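Side-chain contacts in uncharacterized protein (Chondromyces crocatus, PDB 6I86), which is of unknown function but is encoded in the crocagin gene cluster and probably takes part in making or handling this ribosomally derived peptide product: residues Ser15-Phe20 and Asp37-Ile42; Cys25-Pro30 and Trp43-Ala48; Ala31-Asn36 and Cys98-Pro103. All coordinates share one frame; numbering follows the deposited sequence.

Interaction 1: Ser15-Phe20 and Asp37-Ile42; sequences STWILF and DAVDRI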
loop_
_atom_site.group_PDB
_atom_site.type_symbol
_atom_site.label_atom_id
_atom_site.label_comp_id
_atom_site.label_asym_id
_atom_site.label_seq_id
_atom_site.Cartn_x
_atom_site.Cartn_y
_atom_site.Cartn_z
ATOM N N SER A 15 4.130 -5.108 -11.311
ATOM C CA SER A 15 4.187 -4.568 -12.660
ATOM C C SER A 15 3.205 -3.431 -12.901
ATOM O O SER A 15 3.462 -2.594 -13.771
ATOM C CB SER A 15 3.933 -5.677 -13.692
ATOM O OG SER A 15 2.626 -6.211 -13.568
ATOM N N THR A 16 2.099 -3.374 -12.158
ATOM C CA THR A 16 1.112 -2.316 -12.349
ATOM C C THR A 16 0.566 -1.804 -11.020
ATOM O O THR A 16 0.752 -0.630 -10.683
ATOM C CB THR A 16 -0.046 -2.801 -13.231
ATOM O OG1 THR A 16 -0.528 -4.060 -12.743
ATOM C CG2 THR A 16 0.394 -2.964 -14.678
ATOM N N TRP A 17 -0.106 -2.664 -10.257
ATOM C CA TRP A 17 -0.837 -2.244 -9.068
ATOM C C TRP A 17 -0.377 -3.006 -7.833
ATOM O O TRP A 17 -0.326 -4.241 -7.838
ATOM C CB TRP A 17 -2.341 -2.445 -9.252
ATOM C CG TRP A 17 -2.974 -1.521 -10.240
ATOM C CD1 TRP A 17 -2.400 -0.442 -10.848
ATOM C CD2 TRP A 17 -4.319 -1.584 -10.721
ATOM N NE1 TRP A 17 -3.305 0.165 -11.685
ATOM C CE2 TRP A 17 -4.492 -0.517 -11.624
ATOM C CE3 TRP A 17 -5.394 -2.443 -10.478
ATOM C CZ2 TRP A 17 -5.697 -0.287 -12.285
ATOM C CZ3 TRP A 17 -6.589 -2.214 -11.134
ATOM C CH2 TRP A 17 -6.731 -1.145 -12.026
ATOM N N ILE A 18 -0.059 -2.263 -6.775
ATOM C CA ILE A 18 0.044 -2.798 -5.423
ATOM C C ILE A 18 -1.230 -2.410 -4.687
ATOM O O ILE A 18 -1.660 -1.251 -4.750
ATOM C CB ILE A 18 1.290 -2.262 -4.697
ATOM C CG1 ILE A 18 2.556 -2.635 -5.468
ATOM C CG2 ILE A 18 1.355 -2.804 -3.281
ATOM C CD1 ILE A 18 3.774 -1.815 -5.091
ATOM N N LEU A 19 -1.847 -3.371 -4.004
ATOM C CA LEU A 19 -3.164 -3.184 -3.410
ATOM C C LEU A 19 -3.097 -3.391 -1.905
ATOM O O LEU A 19 -2.552 -4.395 -1.436
ATOM C CB LEU A 19 -4.181 -4.147 -4.032
ATOM C CG LEU A 19 -4.298 -4.098 -5.556
ATOM C CD1 LEU A 19 -5.097 -5.287 -6.068
ATOM C CD2 LEU A 19 -4.922 -2.788 -6.019
ATOM N N PHE A 20 -3.657 -2.444 -1.155
ATOM C CA PHE A 20 -3.717 -2.495 0.299
ATOM C C PHE A 20 -5.169 -2.631 0.729
ATOM O O PHE A 20 -6.036 -1.927 0.212
ATOM C CB PHE A 20 -3.125 -1.233 0.934
ATOM C CG PHE A 20 -1.628 -1.227 1.007
ATOM C CD1 PHE A 20 -0.864 -1.882 0.060
ATOM C CD2 PHE A 20 -0.986 -0.563 2.033
ATOM C CE1 PHE A 20 0.512 -1.872 0.135
ATOM C CE2 PHE A 20 0.385 -0.552 2.110
ATOM C CZ PHE A 20 1.138 -1.206 1.161
ATOM N N ASP A 37 -13.945 -9.941 -14.753
ATOM C CA ASP A 37 -13.992 -8.509 -14.449
ATOM C C ASP A 37 -13.500 -8.208 -13.040
ATOM O O ASP A 37 -14.033 -7.337 -12.350
ATOM C CB ASP A 37 -15.394 -7.935 -14.652
ATOM C CG ASP A 37 -15.896 -8.125 -16.054
ATOM O OD1 ASP A 37 -15.061 -8.200 -16.979
ATOM O OD2 ASP A 37 -17.127 -8.179 -16.229
ATOM N N ALA A 38 -12.469 -8.934 -12.606
ATOM C CA ALA A 38 -11.844 -8.599 -11.335
ATOM C C ALA A 38 -11.313 -7.174 -11.347
ATOM O O ALA A 38 -11.306 -6.506 -10.308
ATOM C CB ALA A 38 -10.725 -9.588 -11.018
ATOM N N VAL A 39 -10.893 -6.683 -12.518
ATOM C CA VAL A 39 -10.352 -5.332 -12.616
ATOM C C VAL A 39 -11.429 -4.295 -12.314
ATOM O O VAL A 39 -11.152 -3.259 -11.695
ATOM C CB VAL A 39 -9.715 -5.115 -14.003
ATOM C CG1 VAL A 39 -10.767 -5.162 -15.110
ATOM C CG2 VAL A 39 -8.948 -3.802 -14.038
ATOM N N ASP A 40 -12.670 -4.551 -12.737
ATOM C CA ASP A 40 -13.758 -3.642 -12.397
ATOM C C ASP A 40 -14.089 -3.717 -10.915
ATOM O O ASP A 40 -14.421 -2.701 -10.292
ATOM C CB ASP A 40 -15.002 -3.955 -13.229
ATOM C CG ASP A 40 -14.838 -3.583 -14.686
ATOM O OD1 ASP A 40 -15.510 -4.199 -15.539
ATOM O OD2 ASP A 40 -14.038 -2.669 -14.976
ATOM N N ARG A 41 -14.002 -4.913 -10.332
ATOM C CA ARG A 41 -14.356 -5.070 -8.928
ATOM C C ARG A 41 -13.265 -4.534 -8.010
ATOM O O ARG A 41 -13.551 -4.151 -6.870
ATOM C CB ARG A 41 -14.660 -6.539 -8.631
ATOM C CG ARG A 41 -15.984 -6.998 -9.227
ATOM C CD ARG A 41 -16.289 -8.459 -8.942
ATOM N NE ARG A 41 -15.579 -9.350 -9.852
ATOM C CZ ARG A 41 -14.589 -10.158 -9.487
ATOM N NH1 ARG A 41 -14.195 -10.203 -8.222
ATOM N NH2 ARG A 41 -13.999 -10.931 -10.387
ATOM N N ILE A 42 -12.016 -4.493 -8.482
ATOM C CA ILE A 42 -10.968 -3.792 -7.744
ATOM C C ILE A 42 -11.292 -2.306 -7.657
ATOM O O ILE A 42 -11.186 -1.687 -6.592
ATOM C CB ILE A 42 -9.593 -4.028 -8.396
ATOM C CG1 ILE A 42 -9.199 -5.504 -8.320
ATOM C CG2 ILE A 42 -8.534 -3.163 -7.734
ATOM C CD1 ILE A 42 -7.828 -5.790 -8.884
#
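Ile42 reaches from its helix toward Trp17 and Leu19 of strand 17-22, and each of its branches finds a partner. From CB the side chain forks. CG2, anti to the backbone N, lies 4.0 Å from Trp17 CZ3, obliquely to the indole ring, and also meets Leu19 CD2 at 4.0 Å. The other branch, CG1, stands anti to the carbonyl carbon (chi1 -64°) and packs beside Ile27. At its end CD1 touches Leu19 CD1 at 4.0 Å, with the two side chains crossing at about a right angle.

One turn earlier, Val39 brings a second methyl to the indole. Its CG2 reaches Trp17 CH2 at 4.0 Å, at the far corner of the benzene ring. This part of the contact is nearer the surface. The polar end of the indole is turned to another partner, since Trp17 NE1 bonds to Gln55 OE1 on the neighbouring strand. Ile42 and Leu19 are buried, and the atoms that meet across the contact are all apolar. The short strand and helix axes approach to 12.6 Å at 52°. This is a helix packed across one face of the antiparallel sheet that holds strands 17-22, 51-55, 94-99 and 107-111.

Interaction 2: Cys25-Pro30 and Trp43-Ala48; sequences CSINSP and WRLKIA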
loop_
_atom_site.group_PDB
_atom_site.type_symbol
_atom_site.label_atom_id
_atom_site.label_comp_id
_atom_site.label_asym_id
_atom_site.label_seq_id
_atom_site.Cartn_x
_atom_site.Cartn_y
_atom_site.Cartn_z
ATOM N N CYS A 25 -11.280 -8.360 3.579
ATOM C CA CYS A 25 -11.860 -7.881 2.331
ATOM C C CYS A 25 -12.023 -9.033 1.345
ATOM O O CYS A 25 -11.233 -9.982 1.333
ATOM C CB CYS A 25 -10.984 -6.784 1.724
ATOM S SG CYS A 25 -11.671 -6.005 0.241
ATOM N N SER A 26 -13.069 -8.942 0.515
ATOM C CA SER A 26 -13.373 -10.008 -0.434
ATOM C C SER A 26 -12.210 -10.282 -1.377
ATOM O O SER A 26 -12.038 -11.415 -1.839
ATOM C CB SER A 26 -14.626 -9.651 -1.237
ATOM O OG SER A 26 -14.424 -8.471 -1.997
ATOM N N ILE A 27 -11.396 -9.262 -1.667
ATOM C CA ILE A 27 -10.265 -9.428 -2.571
ATOM C C ILE A 27 -9.233 -10.407 -2.025
ATOM O O ILE A 27 -8.414 -10.931 -2.787
ATOM C CB ILE A 27 -9.628 -8.051 -2.862
ATOM C CG1 ILE A 27 -8.696 -8.128 -4.075
ATOM C CG2 ILE A 27 -8.896 -7.528 -1.639
ATOM C CD1 ILE A 27 -8.260 -6.778 -4.604
ATOM N N ASN A 28 -9.256 -10.681 -0.720
ATOM C CA ASN A 28 -8.306 -11.591 -0.095
ATOM C C ASN A 28 -8.779 -13.043 -0.127
ATOM O O ASN A 28 -8.315 -13.856 0.681
ATOM C CB ASN A 28 -8.031 -11.155 1.347
ATOM C CG ASN A 28 -6.664 -11.600 1.842
ATOM O OD1 ASN A 28 -5.748 -11.822 1.052
ATOM N ND2 ASN A 28 -6.521 -11.727 3.159
ATOM N N SER A 29 -9.689 -13.385 -1.034
ATOM C CA SER A 29 -10.187 -14.742 -1.185
ATOM C C SER A 29 -10.108 -15.160 -2.645
ATOM O O SER A 29 -10.166 -14.313 -3.541
ATOM C CB SER A 29 -11.636 -14.864 -0.688
ATOM O OG SER A 29 -11.709 -14.689 0.716
ATOM N N PRO A 30 -9.956 -16.460 -2.913
ATOM C CA PRO A 30 -9.834 -16.903 -4.313
ATOM C C PRO A 30 -11.083 -16.666 -5.147
ATOM O O PRO A 30 -10.972 -16.480 -6.365
ATOM C CB PRO A 30 -9.519 -18.401 -4.181
ATOM C CG PRO A 30 -8.976 -18.564 -2.795
ATOM C CD PRO A 30 -9.698 -17.553 -1.961
ATOM N N TRP A 43 -11.693 -1.710 -8.784
ATOM C CA TRP A 43 -11.989 -0.281 -8.802
ATOM C C TRP A 43 -13.191 0.051 -7.929
ATOM O O TRP A 43 -13.247 1.126 -7.321
ATOM C CB TRP A 43 -12.223 0.193 -10.234
ATOM C CG TRP A 43 -12.088 1.672 -10.391
ATOM C CD1 TRP A 43 -13.096 2.579 -10.551
ATOM C CD2 TRP A 43 -10.870 2.424 -10.379
ATOM N NE1 TRP A 43 -12.578 3.848 -10.652
ATOM C CE2 TRP A 43 -11.214 3.780 -10.549
ATOM C CE3 TRP A 43 -9.522 2.080 -10.248
ATOM C CZ2 TRP A 43 -10.257 4.790 -10.592
ATOM C CZ3 TRP A 43 -8.575 3.083 -10.289
ATOM C CH2 TRP A 43 -8.946 4.423 -10.460
ATOM N N ARG A 44 -14.170 -0.853 -7.863
ATOM C CA ARG A 44 -15.317 -0.625 -6.990
ATOM C C ARG A 44 -14.910 -0.668 -5.524
ATOM O O ARG A 44 -15.414 0.117 -4.712
ATOM C CB ARG A 44 -16.407 -1.652 -7.272
ATOM C CG ARG A 44 -17.067 -1.472 -8.613
ATOM C CD ARG A 44 -18.507 -1.904 -8.543
ATOM N NE ARG A 44 -18.659 -3.343 -8.349
ATOM C CZ ARG A 44 -18.605 -4.234 -9.334
ATOM N NH1 ARG A 44 -18.394 -3.832 -10.581
ATOM N NH2 ARG A 44 -18.764 -5.523 -9.074
ATOM N N LEU A 45 -14.006 -1.582 -5.165
ATOM C CA LEU A 45 -13.478 -1.596 -3.805
ATOM C C LEU A 45 -12.716 -0.313 -3.502
ATOM O O LEU A 45 -12.797 0.217 -2.387
ATOM C CB LEU A 45 -12.583 -2.818 -3.600
ATOM C CG LEU A 45 -13.274 -4.177 -3.486
ATOM C CD1 LEU A 45 -12.247 -5.301 -3.414
ATOM C CD2 LEU A 45 -14.194 -4.207 -2.275
ATOM N N LYS A 46 -11.973 0.205 -4.485
ATOM C CA LYS A 46 -11.277 1.474 -4.295
ATOM C C LYS A 46 -12.268 2.613 -4.093
ATOM O O LYS A 46 -12.096 3.451 -3.198
ATOM C CB LYS A 46 -10.369 1.764 -5.489
ATOM C CG LYS A 46 -9.714 3.134 -5.438
ATOM C CD LYS A 46 -8.870 3.402 -6.672
ATOM C CE LYS A 46 -8.838 4.887 -6.988
ATOM N NZ LYS A 46 -8.573 5.703 -5.771
ATOM N N ILE A 47 -13.310 2.664 -4.926
ATOM C CA ILE A 47 -14.329 3.702 -4.789
ATOM C C ILE A 47 -14.975 3.635 -3.411
ATOM O O ILE A 47 -15.269 4.667 -2.794
ATOM C CB ILE A 47 -15.376 3.573 -5.913
ATOM C CG1 ILE A 47 -14.751 3.913 -7.268
ATOM C CG2 ILE A 47 -16.573 4.475 -5.649
ATOM C CD1 ILE A 47 -15.676 3.682 -8.442
ATOM N N ALA A 48 -15.189 2.424 -2.899
ATOM C CA ALA A 48 -15.827 2.221 -1.604
ATOM C C ALA A 48 -14.859 2.353 -0.435
ATOM O O ALA A 48 -15.248 2.068 0.703
ATOM C CB ALA A 48 -16.508 0.851 -1.563
#
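Cys25 O accepts the backbone N of Asn28 at 2.9 Å and so folds the chain into a short 3-10 turn, whose residues meet Leu45 on the facing helix. The next bond, from Ser29 N to Ser26 O, follows at 3.2 Å. The motif is a 3-10 turn, lying between strand 17-22 and helix 30-34, docked on the C-terminal half of helix 38-47. Asn28 ND2 ties the turn to its surroundings through Ala23 O and Asn106 OD1.

Leu45 carries the helix side of the contact. Its CG is anti to the carbonyl carbon (chi1 -73°), which carries it toward the turn; with chi2 at 175°, CD1 lies against Cys25 and Ile27 and CD2 against Cys25. CD1 does most of the touching. It lies 3.8 Å from Cys25 SG and equally close, 3.8 Å, to Ile27 CB. It therefore meets Ile27 at the branch point. Ser26 OG lies at the more exposed border, 4.1 Å from Leu45 CD1, in a loose contact. Phe32 of helix 30-34 and Leu51 of strand 51-55 also touch Leu45. Glu50, just before that strand, touches both Cys25 and Leu45. Ile27 is buried and leans on Leu19, Phe21 and Leu51, so the turn lies between the helix and the antiparallel sheet.

The helix runs to its end here, and Ala48 is the first residue to leave helical geometry. Its N still bonds to Arg44 O at 2.9 Å. Back at the contact, Cys25 SG is anti to its own backbone N (chi1 -175°). It touches the second methyl of Leu45 as well, with SG and CD2 4.0 Å apart.

Interaction 3: Ala31-Asn36 and Cys98-Pro103; sequences AFWSTN and CTTDEP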
loop_
_atom_site.group_PDB
_atom_site.type_symbol
_atom_site.label_atom_id
_atom_site.label_comp_id
_atom_site.label_asym_id
_atom_site.label_seq_id
_atom_site.Cartn_x
_atom_site.Cartn_y
_atom_site.Cartn_z
ATOM N N ALA A 31 -12.269 -16.665 -4.531
ATOM C CA ALA A 31 -13.500 -16.466 -5.292
ATOM C C ALA A 31 -13.531 -15.103 -5.972
ATOM O O ALA A 31 -14.175 -14.945 -7.015
ATOM C CB ALA A 31 -14.714 -16.632 -4.380
ATOM N N PHE A 32 -12.848 -14.113 -5.396
ATOM C CA PHE A 32 -12.778 -12.794 -6.017
ATOM C C PHE A 32 -12.110 -12.866 -7.386
ATOM O O PHE A 32 -12.576 -12.242 -8.346
ATOM C CB PHE A 32 -12.023 -11.830 -5.098
ATOM C CG PHE A 32 -11.969 -10.412 -5.603
ATOM C CD1 PHE A 32 -11.019 -10.025 -6.538
ATOM C CD2 PHE A 32 -12.852 -9.457 -5.122
ATOM C CE1 PHE A 32 -10.965 -8.721 -6.999
ATOM C CE2 PHE A 32 -12.801 -8.152 -5.575
ATOM C CZ PHE A 32 -11.856 -7.784 -6.515
ATOM N N TRP A 33 -11.021 -13.624 -7.494
ATOM C CA TRP A 33 -10.197 -13.610 -8.695
ATOM C C TRP A 33 -10.574 -14.687 -9.702
ATOM O O TRP A 33 -10.183 -14.583 -10.870
ATOM C CB TRP A 33 -8.723 -13.765 -8.308
ATOM C CG TRP A 33 -8.246 -12.653 -7.430
ATOM C CD1 TRP A 33 -8.341 -12.582 -6.069
ATOM C CD2 TRP A 33 -7.615 -11.439 -7.851
ATOM N NE1 TRP A 33 -7.803 -11.403 -5.617
ATOM C CE2 TRP A 33 -7.351 -10.682 -6.692
ATOM C CE3 TRP A 33 -7.243 -10.919 -9.094
ATOM C CZ2 TRP A 33 -6.729 -9.436 -6.740
ATOM C CZ3 TRP A 33 -6.629 -9.682 -9.140
ATOM C CH2 TRP A 33 -6.378 -8.954 -7.971
ATOM N N SER A 34 -11.324 -15.709 -9.288
ATOM C CA SER A 34 -11.688 -16.790 -10.194
ATOM C C SER A 34 -12.772 -16.393 -11.191
ATOM O O SER A 34 -12.891 -17.036 -12.238
ATOM C CB SER A 34 -12.147 -18.014 -9.398
ATOM O OG SER A 34 -13.371 -17.760 -8.734
ATOM N N THR A 35 -13.561 -15.364 -10.895
ATOM C CA THR A 35 -14.597 -14.896 -11.804
ATOM C C THR A 35 -14.131 -13.642 -12.545
ATOM O O THR A 35 -13.129 -13.015 -12.194
ATOM C CB THR A 35 -15.908 -14.633 -11.055
ATOM O OG1 THR A 35 -16.893 -14.144 -11.973
ATOM C CG2 THR A 35 -15.710 -13.615 -9.951
ATOM N N ASN A 36 -14.887 -13.279 -13.579
ATOM C CA ASN A 36 -14.449 -12.298 -14.561
ATOM C C ASN A 36 -14.584 -10.869 -14.032
ATOM O O ASN A 36 -15.236 -10.603 -13.020
ATOM C CB ASN A 36 -15.241 -12.458 -15.859
ATOM C CG ASN A 36 -16.731 -12.258 -15.662
ATOM O OD1 ASN A 36 -17.399 -13.078 -15.031
ATOM N ND2 ASN A 36 -17.262 -11.169 -16.205
ATOM N N CYS A 98 -1.434 -7.110 -1.604
ATOM C CA CYS A 98 -1.234 -8.027 -2.715
ATOM C C CYS A 98 -0.904 -7.203 -3.955
ATOM O O CYS A 98 -0.792 -5.976 -3.896
ATOM C CB CYS A 98 -2.463 -8.918 -2.925
ATOM S SG CYS A 98 -3.746 -8.218 -3.977
ATOM N N THR A 99 -0.719 -7.891 -5.079
ATOM C CA THR A 99 -0.555 -7.252 -6.377
ATOM C C THR A 99 -1.471 -7.947 -7.373
ATOM O O THR A 99 -1.996 -9.031 -7.113
ATOM C CB THR A 99 0.900 -7.306 -6.875
ATOM O OG1 THR A 99 1.187 -8.617 -7.374
ATOM C CG2 THR A 99 1.884 -6.960 -5.758
ATOM N N THR A 100 -1.673 -7.308 -8.526
ATOM C CA THR A 100 -2.387 -7.985 -9.600
ATOM C C THR A 100 -1.562 -9.106 -10.216
ATOM O O THR A 100 -2.115 -9.923 -10.959
ATOM C CB THR A 100 -2.808 -6.986 -10.682
ATOM O OG1 THR A 100 -1.680 -6.198 -11.080
ATOM C CG2 THR A 100 -3.910 -6.071 -10.161
ATOM N N ASP A 101 -0.261 -9.164 -9.920
ATOM C CA ASP A 101 0.562 -10.289 -10.347
ATOM C C ASP A 101 0.418 -11.476 -9.399
ATOM O O ASP A 101 0.408 -12.631 -9.843
ATOM C CB ASP A 101 2.030 -9.865 -10.446
ATOM C CG ASP A 101 2.241 -8.695 -11.389
ATOM O OD1 ASP A 101 1.661 -8.711 -12.494
ATOM O OD2 ASP A 101 3.000 -7.766 -11.036
ATOM N N GLU A 102 0.307 -11.212 -8.095
ATOM C CA GLU A 102 0.203 -12.251 -7.068
ATOM C C GLU A 102 -0.998 -11.949 -6.181
ATOM O O GLU A 102 -0.851 -11.398 -5.082
ATOM C CB GLU A 102 1.485 -12.343 -6.239
ATOM C CG GLU A 102 2.752 -12.460 -7.067
ATOM C CD GLU A 102 3.986 -12.668 -6.216
ATOM O OE1 GLU A 102 4.077 -13.721 -5.552
ATOM O OE2 GLU A 102 4.864 -11.780 -6.210
ATOM N N PRO A 103 -2.207 -12.296 -6.630
ATOM C CA PRO A 103 -3.404 -12.021 -5.813
ATOM C C PRO A 103 -3.433 -12.755 -4.481
ATOM O O PRO A 103 -4.121 -12.300 -3.559
ATOM C CB PRO A 103 -4.561 -12.468 -6.719
ATOM C CG PRO A 103 -3.939 -13.307 -7.792
ATOM C CD PRO A 103 -2.550 -12.793 -7.972
#
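Pro103 CB sits over the indole of Trp33, 3.4 Å from the centroid of its five-membered ring and 15° off the ring normal. This is a CH-pi contact on the face. The nearest ring atom is Trp33 CE2, 3.3 Å from Pro103 CB, so the packing is tight. On the opposite face Phe32 CD1 lies 3.6 Å above the plane of the indole, toward the rim, with the edge of the Phe32 ring turned to Trp33 CG.

At the ring edge, Thr100 CG2 comes near the plane, 4.4 Å from Trp33 CH2. Cys98 SG approaches obliquely, 4.2 Å from Trp33 CZ2, in a sulfur-aromatic contact. The indole N-H is satisfied as well, for Trp33 NE1 bonds to Ile27 O. With an alanine in place of Trp33, Pro103 CB would probably be left without the ring it packs on and Ile27 O without its indole donor.

Further out, Thr100 and Pro103 lie on or next to a turn that follows strand 94-99. Thr99 points away from Trp33, and its OG1 accepts Glu102 N at 2.8 Å, with a weaker bond from Asp101 N. Asp101 OD1 in turn receives Ser15 OG. Cys98 is fixed by backbone pairing with Leu19. The contact joins helix 30-34 to an ST motif that turns the chain at the end of strand 94-99 in the antiparallel sheet.

The three contacts form one continuous patch on the same side of the chain's centre. Centres of interactions 1 and 2 lie about 8 Å apart, those of 1 and 3 about 8 Å, and those of 2 and 3 about 10 Å. Interactions 1 and 2 share helix 38-47. Interactions 1 and 3 reach neighbouring strands, 17-22 and 94-99, of the same antiparallel sheet. Along the chain the contacts interleave: 15-20, 25-30, 31-36, 37-42 and 43-48 follow one another, and 98-103 comes much later. A direct link between interactions 1 and 3 is the bond from Arg41 NH1 to Phe32 O. Together they fasten the helical connection between strands 17-22 and 51-55 onto that sheet.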